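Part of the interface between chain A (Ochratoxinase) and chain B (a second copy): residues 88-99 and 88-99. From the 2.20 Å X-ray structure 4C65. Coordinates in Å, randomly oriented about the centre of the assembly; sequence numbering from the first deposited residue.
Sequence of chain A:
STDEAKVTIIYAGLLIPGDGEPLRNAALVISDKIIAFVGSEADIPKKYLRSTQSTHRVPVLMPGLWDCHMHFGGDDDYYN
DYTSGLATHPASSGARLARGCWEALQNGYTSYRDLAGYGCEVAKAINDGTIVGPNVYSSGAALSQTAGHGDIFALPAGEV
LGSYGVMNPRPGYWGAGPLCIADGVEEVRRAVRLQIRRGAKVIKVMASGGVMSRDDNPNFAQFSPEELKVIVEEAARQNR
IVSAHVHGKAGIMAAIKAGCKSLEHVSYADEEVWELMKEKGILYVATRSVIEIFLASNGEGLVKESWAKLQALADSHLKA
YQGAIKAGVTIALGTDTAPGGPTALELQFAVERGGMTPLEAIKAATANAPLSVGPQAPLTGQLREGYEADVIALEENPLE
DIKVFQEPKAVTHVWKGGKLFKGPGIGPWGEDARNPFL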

ATOM      1  N   THR A  88     -17.450 -15.930   1.645  1.00 16.46           N
ATOM      2  CA  THR A  88     -18.607 -15.779   2.514  1.00 15.64           C
ATOM      3  C   THR A  88     -18.359 -14.681   3.520  1.00 15.18           C
ATOM      4  O   THR A  88     -17.392 -14.702   4.277  1.00 14.55           O
ATOM      5  CB  THR A  88     -18.964 -17.082   3.247  1.00 15.17           C
ATOM      6  OG1 THR A  88     -19.311 -18.100   2.307  1.00 15.28           O
ATOM      7  CG2 THR A  88     -20.130 -16.882   4.171  1.00 14.98           C
ATOM      8  N   HIS A  89     -19.272 -13.709   3.524  1.00 15.28           N
ATOM      9  CA  HIS A  89     -19.207 -12.642   4.476  1.00 15.01           C
ATOM     10  C   HIS A  89     -19.398 -13.220   5.901  1.00 14.51           C
ATOM     11  O   HIS A  89     -20.309 -13.988   6.133  1.00 14.45           O
ATOM     12  CB  HIS A  89     -20.262 -11.598   4.180  1.00 15.21           C
ATOM     13  CG  HIS A  89     -20.033 -10.322   4.898  1.00 15.24           C
ATOM     14  ND1 HIS A  89     -20.299 -10.173   6.237  1.00 15.10           N
ATOM     15  CD2 HIS A  89     -19.542  -9.135   4.476  1.00 15.50           C
ATOM     16  CE1 HIS A  89     -20.004  -8.942   6.607  1.00 15.31           C
ATOM     17  NE2 HIS A  89     -19.531  -8.296   5.560  1.00 15.46           N
ATOM     18  N   PRO A  90     -18.553 -12.824   6.857  1.00 14.19           N
ATOM     19  CA  PRO A  90     -18.678 -13.503   8.175  1.00 13.98           C
ATOM     20  C   PRO A  90     -19.997 -13.276   8.900  1.00 14.05           C
ATOM     21  O   PRO A  90     -20.352 -14.066   9.764  1.00 14.10           O
ATOM     22  CB  PRO A  90     -17.495 -12.936   8.987  1.00 13.73           C
ATOM     23  CG  PRO A  90     -16.543 -12.395   7.955  1.00 13.87           C
ATOM     24  CD  PRO A  90     -17.405 -11.904   6.818  1.00 14.13           C
ATOM     25  N   ALA A  91     -20.718 -12.204   8.577  1.00 14.59           N
ATOM     26  CA  ALA A  91     -22.067 -12.008   9.106  1.00 14.81           C
ATOM     27  C   ALA A  91     -23.027 -13.116   8.668  1.00 14.93           C
ATOM     28  O   ALA A  91     -23.833 -13.581   9.473  1.00 14.83           O
ATOM     29  CB  ALA A  91     -22.621 -10.643   8.729  1.00 15.24           C
ATOM     30  N   SER A  92     -22.955 -13.515   7.401  1.00 15.00           N
ATOM     31  CA  SER A  92     -23.674 -14.687   6.936  1.00 15.01           C
ATOM     32  C   SER A  92     -23.261 -15.891   7.749  1.00 14.74           C
ATOM     33  O   SER A  92     -24.121 -16.661   8.219  1.00 14.98           O
ATOM     34  CB  SER A  92     -23.396 -14.955   5.465  1.00 14.93           C
ATOM     35  OG  SER A  92     -23.749 -13.840   4.674  1.00 15.29           O
ATOM     36  N   SER A  93     -21.952 -16.090   7.910  1.00 14.45           N
ATOM     37  CA  SER A  93     -21.448 -17.256   8.636  1.00 14.18           C
ATOM     38  C   SER A  93     -22.019 -17.324  10.046  1.00 13.99           C
ATOM     39  O   SER A  93     -22.466 -18.365  10.490  1.00 13.64           O
ATOM     40  CB  SER A  93     -19.910 -17.228   8.716  1.00 14.33           C
ATOM     41  OG  SER A  93     -19.339 -17.171   7.405  1.00 14.87           O
ATOM     42  N   GLY A  94     -21.916 -16.216  10.773  1.00 13.95           N
ATOM     43  CA  GLY A  94     -22.330 -16.173  12.160  1.00 13.84           C
ATOM     44  C   GLY A  94     -23.777 -16.529  12.330  1.00 13.73           C
ATOM     45  O   GLY A  94     -24.149 -17.239  13.263  1.00 13.65           O
ATOM     46  N   ALA A  95     -24.592 -16.041  11.422  1.00 13.97           N
ATOM     47  CA  ALA A  95     -26.008 -16.320  11.467  1.00 14.17           C
ATOM     48  C   ALA A  95     -26.216 -17.829  11.363  1.00 13.83           C
ATOM     49  O   ALA A  95     -26.978 -18.403  12.135  1.00 13.84           O
ATOM     50  CB  ALA A  95     -26.741 -15.563  10.356  1.00 14.46           C
ATOM     51  N   ARG A  96     -25.525 -18.454  10.417  1.00 13.56           N
ATOM     52  CA  ARG A  96     -25.683 -19.884  10.174  1.00 13.41           C
ATOM     53  C   ARG A  96     -25.156 -20.674  11.348  1.00 13.32           C
ATOM     54  O   ARG A  96     -25.778 -21.660  11.778  1.00 13.50           O
ATOM     55  CB  ARG A  96     -24.981 -20.318   8.883  1.00 13.28           C
ATOM     56  CG  ARG A  96     -25.578 -19.731   7.615  1.00 13.58           C
ATOM     57  CD  ARG A  96     -25.288 -20.550   6.374  1.00 13.69           C
ATOM     58  NE  ARG A  96     -25.777 -19.877   5.184  1.00 14.24           N
ATOM     59  CZ  ARG A  96     -25.128 -18.924   4.503  1.00 14.44           C
ATOM     60  NH1 ARG A  96     -23.886 -18.504   4.796  1.00 14.24           N
ATOM     61  NH2 ARG A  96     -25.768 -18.359   3.482  1.00 14.57           N
ATOM     62  N   LEU A  97     -24.019 -20.243  11.891  1.00 12.93           N
ATOM     63  CA  LEU A  97     -23.450 -20.887  13.043  1.00 12.73           C
ATOM     64  C   LEU A  97     -24.352 -20.838  14.297  1.00 12.83           C
ATOM     65  O   LEU A  97     -24.224 -21.688  15.195  1.00 12.86           O
ATOM     66  CB  LEU A  97     -22.072 -20.299  13.344  1.00 12.47           C
ATOM     67  CG  LEU A  97     -21.051 -20.678  12.271  1.00 12.50           C
ATOM     68  CD1 LEU A  97     -19.835 -19.756  12.345  1.00 12.47           C
ATOM     69  CD2 LEU A  97     -20.620 -22.135  12.386  1.00 12.38           C
ATOM     70  N   ALA A  98     -25.232 -19.850  14.371  1.00 12.94           N
ATOM     71  CA  ALA A  98     -26.128 -19.731  15.490  1.00 13.33           C
ATOM     72  C   ALA A  98     -27.132 -20.872  15.489  1.00 13.37           C
ATOM     73  O   ALA A  98     -27.413 -21.434  16.544  1.00 13.96           O
ATOM     74  CB  ALA A  98     -26.859 -18.386  15.442  1.00 13.93           C
ATOM     75  N   ARG A  99     -27.685 -21.198  14.328  1.00 13.19           N
ATOM     76  CA  ARG A  99     -28.550 -22.351  14.169  1.00 13.20           C
ATOM     77  C   ARG A  99     -27.787 -23.618  14.537  1.00 13.06           C
ATOM     78  O   ARG A  99     -28.276 -24.427  15.284  1.00 12.98           O
ATOM     79  CB  ARG A  99     -29.073 -22.462  12.742  1.00 13.28           C
ATOM     80  CG  ARG A  99     -29.925 -23.693  12.489  1.00 13.51           C
ATOM     81  CD  ARG A  99     -31.248 -23.606  13.248  1.00 13.91           C
ATOM     82  NE  ARG A  99     -32.147 -24.723  12.980  1.00 14.24           N
ATOM     83  CZ  ARG A  99     -32.935 -24.831  11.926  1.00 14.71           C
ATOM     84  NH1 ARG A  99     -32.969 -23.885  10.996  1.00 14.97           N
ATOM     85  NH2 ARG A  99     -33.709 -25.904  11.795  1.00 15.07           N
TER
ATOM     86  N   THR B  88     -16.576  -4.765  16.276  1.00 17.24           N
ATOM     87  CA  THR B  88     -17.262  -6.058  16.366  1.00 17.26           C
ATOM     88  C   THR B  88     -17.033  -6.885  15.099  1.00 16.85           C
ATOM     89  O   THR B  88     -17.310  -6.445  13.969  1.00 16.52           O
ATOM     90  CB  THR B  88     -18.762  -5.897  16.594  1.00 17.51           C
ATOM     91  OG1 THR B  88     -18.987  -5.233  17.832  1.00 17.64           O
ATOM     92  CG2 THR B  88     -19.437  -7.239  16.649  1.00 17.80           C
ATOM     93  N   HIS B  89     -16.507  -8.091  15.292  1.00 16.58           N
ATOM     94  CA  HIS B  89     -16.305  -8.994  14.165  1.00 16.16           C
ATOM     95  C   HIS B  89     -17.672  -9.385  13.569  1.00 15.82           C
ATOM     96  O   HIS B  89     -18.578  -9.716  14.313  1.00 15.95           O
ATOM     97  CB  HIS B  89     -15.541 -10.220  14.603  1.00 15.94           C
ATOM     98  CG  HIS B  89     -15.017 -11.022  13.461  1.00 15.46           C
ATOM     99  ND1 HIS B  89     -15.809 -11.861  12.727  1.00 15.12           N
ATOM    100  CD2 HIS B  89     -13.779 -11.138  12.946  1.00 15.70           C
ATOM    101  CE1 HIS B  89     -15.092 -12.449  11.795  1.00 15.29           C
ATOM    102  NE2 HIS B  89     -13.852 -12.026  11.903  1.00 15.57           N
ATOM    103  N   PRO B  90     -17.828  -9.335  12.242  1.00 15.40           N
ATOM    104  CA  PRO B  90     -19.180  -9.566  11.727  1.00 15.24           C
ATOM    105  C   PRO B  90     -19.756 -10.948  12.005  1.00 15.17           C
ATOM    106  O   PRO B  90     -20.974 -11.117  11.960  1.00 15.29           O
ATOM    107  CB  PRO B  90     -19.035  -9.321  10.216  1.00 15.47           C
ATOM    108  CG  PRO B  90     -17.790  -8.497  10.077  1.00 15.58           C
ATOM    109  CD  PRO B  90     -16.883  -8.963  11.179  1.00 15.50           C
ATOM    110  N   ALA B  91     -18.911 -11.953  12.253  1.00 14.89           N
ATOM    111  CA  ALA B  91     -19.395 -13.258  12.684  1.00 14.54           C
ATOM    112  C   ALA B  91     -20.135 -13.185  14.018  1.00 14.47           C
ATOM    113  O   ALA B  91     -21.148 -13.854  14.185  1.00 14.57           O
ATOM    114  CB  ALA B  91     -18.253 -14.254  12.761  1.00 14.95           C
ATOM    115  N   SER B  92     -19.609 -12.410  14.968  1.00 14.20           N
ATOM    116  CA  SER B  92     -20.304 -12.131  16.205  1.00 14.23           C
ATOM    117  C   SER B  92     -21.645 -11.464  15.880  1.00 14.35           C
ATOM    118  O   SER B  92     -22.691 -11.883  16.404  1.00 14.33           O
ATOM    119  CB  SER B  92     -19.500 -11.220  17.106  1.00 14.07           C
ATOM    120  OG  SER B  92     -18.243 -11.769  17.409  1.00 14.17           O
ATOM    121  N   SER B  93     -21.622 -10.472  15.001  1.00 14.45           N
ATOM    122  CA  SER B  93     -22.844  -9.737  14.626  1.00 14.91           C
ATOM    123  C   SER B  93     -23.927 -10.638  14.056  1.00 14.51           C
ATOM    124  O   SER B  93     -25.058 -10.619  14.516  1.00 14.43           O
ATOM    125  CB  SER B  93     -22.532  -8.656  13.602  1.00 15.25           C
ATOM    126  OG  SER B  93     -21.543  -7.754  14.094  1.00 16.17           O
ATOM    127  N   GLY B  94     -23.545 -11.462  13.089  1.00 14.10           N
ATOM    128  CA  GLY B  94     -24.485 -12.363  12.462  1.00 13.98           C
ATOM    129  C   GLY B  94     -25.163 -13.310  13.436  1.00 13.95           C
ATOM    130  O   GLY B  94     -26.359 -13.566  13.333  1.00 13.63           O
ATOM    131  N   ALA B  95     -24.374 -13.853  14.363  1.00 13.87           N
ATOM    132  CA  ALA B  95     -24.899 -14.763  15.333  1.00 13.96           C
ATOM    133  C   ALA B  95     -25.985 -14.041  16.133  1.00 14.16           C
ATOM    134  O   ALA B  95     -27.074 -14.590  16.349  1.00 14.02           O
ATOM    135  CB  ALA B  95     -23.792 -15.271  16.232  1.00 14.08           C
ATOM    136  N   ARG B  96     -25.693 -12.815  16.567  1.00 14.14           N
ATOM    137  CA  ARG B  96     -26.632 -12.059  17.368  1.00 14.50           C
ATOM    138  C   ARG B  96     -27.868 -11.690  16.568  1.00 14.40           C
ATOM    139  O   ARG B  96     -29.002 -11.767  17.067  1.00 14.51           O
ATOM    140  CB  ARG B  96     -25.988 -10.801  17.936  1.00 14.76           C
ATOM    141  CG  ARG B  96     -24.875 -11.070  18.934  1.00 15.02           C
ATOM    142  CD  ARG B  96     -24.641  -9.908  19.912  1.00 15.44           C
ATOM    143  NE  ARG B  96     -23.490 -10.185  20.765  1.00 15.54           N
ATOM    144  CZ  ARG B  96     -22.224  -9.962  20.427  1.00 15.77           C
ATOM    145  NH1 ARG B  96     -21.832  -9.420  19.253  1.00 16.29           N
ATOM    146  NH2 ARG B  96     -21.294 -10.302  21.284  1.00 16.09           N
ATOM    147  N   LEU B  97     -27.658 -11.311  15.317  1.00 14.46           N
ATOM    148  CA  LEU B  97     -28.771 -10.961  14.428  1.00 14.80           C
ATOM    149  C   LEU B  97     -29.721 -12.143  14.140  1.00 15.03           C
ATOM    150  O   LEU B  97     -30.903 -11.946  13.833  1.00 15.02           O
ATOM    151  CB  LEU B  97     -28.247 -10.375  13.133  1.00 14.68           C
ATOM    152  CG  LEU B  97     -27.616  -8.991  13.347  1.00 14.74           C
ATOM    153  CD1 LEU B  97     -26.718  -8.629  12.168  1.00 14.52           C
ATOM    154  CD2 LEU B  97     -28.682  -7.930  13.568  1.00 14.69           C
ATOM    155  N   ALA B  98     -29.216 -13.369  14.311  1.00 14.94           N
ATOM    156  CA  ALA B  98     -30.035 -14.559  14.125  1.00 14.99           C
ATOM    157  C   ALA B  98     -31.090 -14.679  15.215  1.00 15.04           C
ATOM    158  O   ALA B  98     -32.238 -14.962  14.914  1.00 15.39           O
ATOM    159  CB  ALA B  98     -29.166 -15.791  14.079  1.00 15.06           C
ATOM    160  N   ARG B  99     -30.684 -14.455  16.460  1.00 14.85           N
ATOM    161  CA  ARG B  99     -31.604 -14.373  17.566  1.00 15.10           C
ATOM    162  C   ARG B  99     -32.615 -13.253  17.326  1.00 15.11           C
ATOM    163  O   ARG B  99     -33.815 -13.458  17.468  1.00 15.49           O
ATOM    164  CB  ARG B  99     -30.875 -14.124  18.891  1.00 15.21           C
ATOM    165  CG  ARG B  99     -31.814 -13.976  20.111  1.00 15.79           C
ATOM    166  CD  ARG B  99     -32.517 -15.310  20.414  1.00 16.02           C
ATOM    167  NE  ARG B  99     -33.351 -15.344  21.594  1.00 16.47           N
ATOM    168  CZ  ARG B  99     -32.907 -15.527  22.838  1.00 16.86           C
ATOM    169  NH1 ARG B  99     -31.610 -15.613  23.096  1.00 16.57           N
ATOM    170  NH2 ARG B  99     -33.776 -15.582  23.836  1.00 17.46           N
TER

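How close do the two backbones come? The helices that begin at A:Pro90 and B:Pro90 cross at 48° between their N-to-C directions, and their axes approach to 6.2 Å, very tight for a helix pair. The two copies match almost exactly: A:Ala95 CA lies 4.3 Å from B:Ala95 CA, while A:Ala91 CA is 4.2 Å from B:Gly94 CA and A:Gly94 CA is 4.2 Å from B:Ala91 CA. At such a separation backbone meets backbone, and at A:Gly94 and B:Gly94 there is no room for a side chain.

What do the prolines contribute? A:Pro90 and B:Pro90 cover more surface than any other residue on their stretches, and both point toward the partner. Their CB atoms, A:Pro90 CB and B:Pro90 CB, sit 4.1 Å apart in an apolar contact, and A:Pro90 CB is also 4.1 Å from B:Ala91 CB, with the same pairing in reverse. Beside each proline lies a histidine: A:Pro90 CB is 3.7 Å from B:His89 CE1. That imidazole is held in place by its own helix, since B:His89 ND1 accepts a capping hydrogen bond from B:Ala91 N at 3.1 Å; A:His89 does the same in its chain.

Why is there room for the alanines at position 91 to press so closely? The answer lies in the glycines opposite them. A CB on A:Gly94 would point toward chain B and come within 1.9 Å of B:Ala91 O, an outright clash, and B:Gly94 faces the same limit against A:Ala91 O. Without those atoms, A:Gly94 CA approaches B:Ala91 O to 3.3 Å, a CA-H...O contact. Likewise, A:Pro90 O receives B:Ala91 CA at 3.2 Å and A:Gly94 O receives B:Ala95 CA at 3.3 Å. Each of the three has its counterpart with the chains exchanged, making six in all. The CA hydrogens are slightly polarised by the neighbouring amides, so these contacts are mildly favourable; no conventional hydrogen bond joins the stretches.

What continues the contact along the helices? Beyond the glycines the packing becomes apolar again. A:Ala98 and B:Ala98 point toward one another, with A:Ala98 CB 3.7 Å from B:Ala98 CB, and each methyl also nears the residue-95 alanine across the way, A:Ala98 CB lying 4.4 Å from B:Ala95 CB. Polar side chains on the far side stay clear: A:Ser92 and A:Arg96, like B:Ser92 and B:Arg96, point away and find their hydrogen bonds elsewhere in the structure.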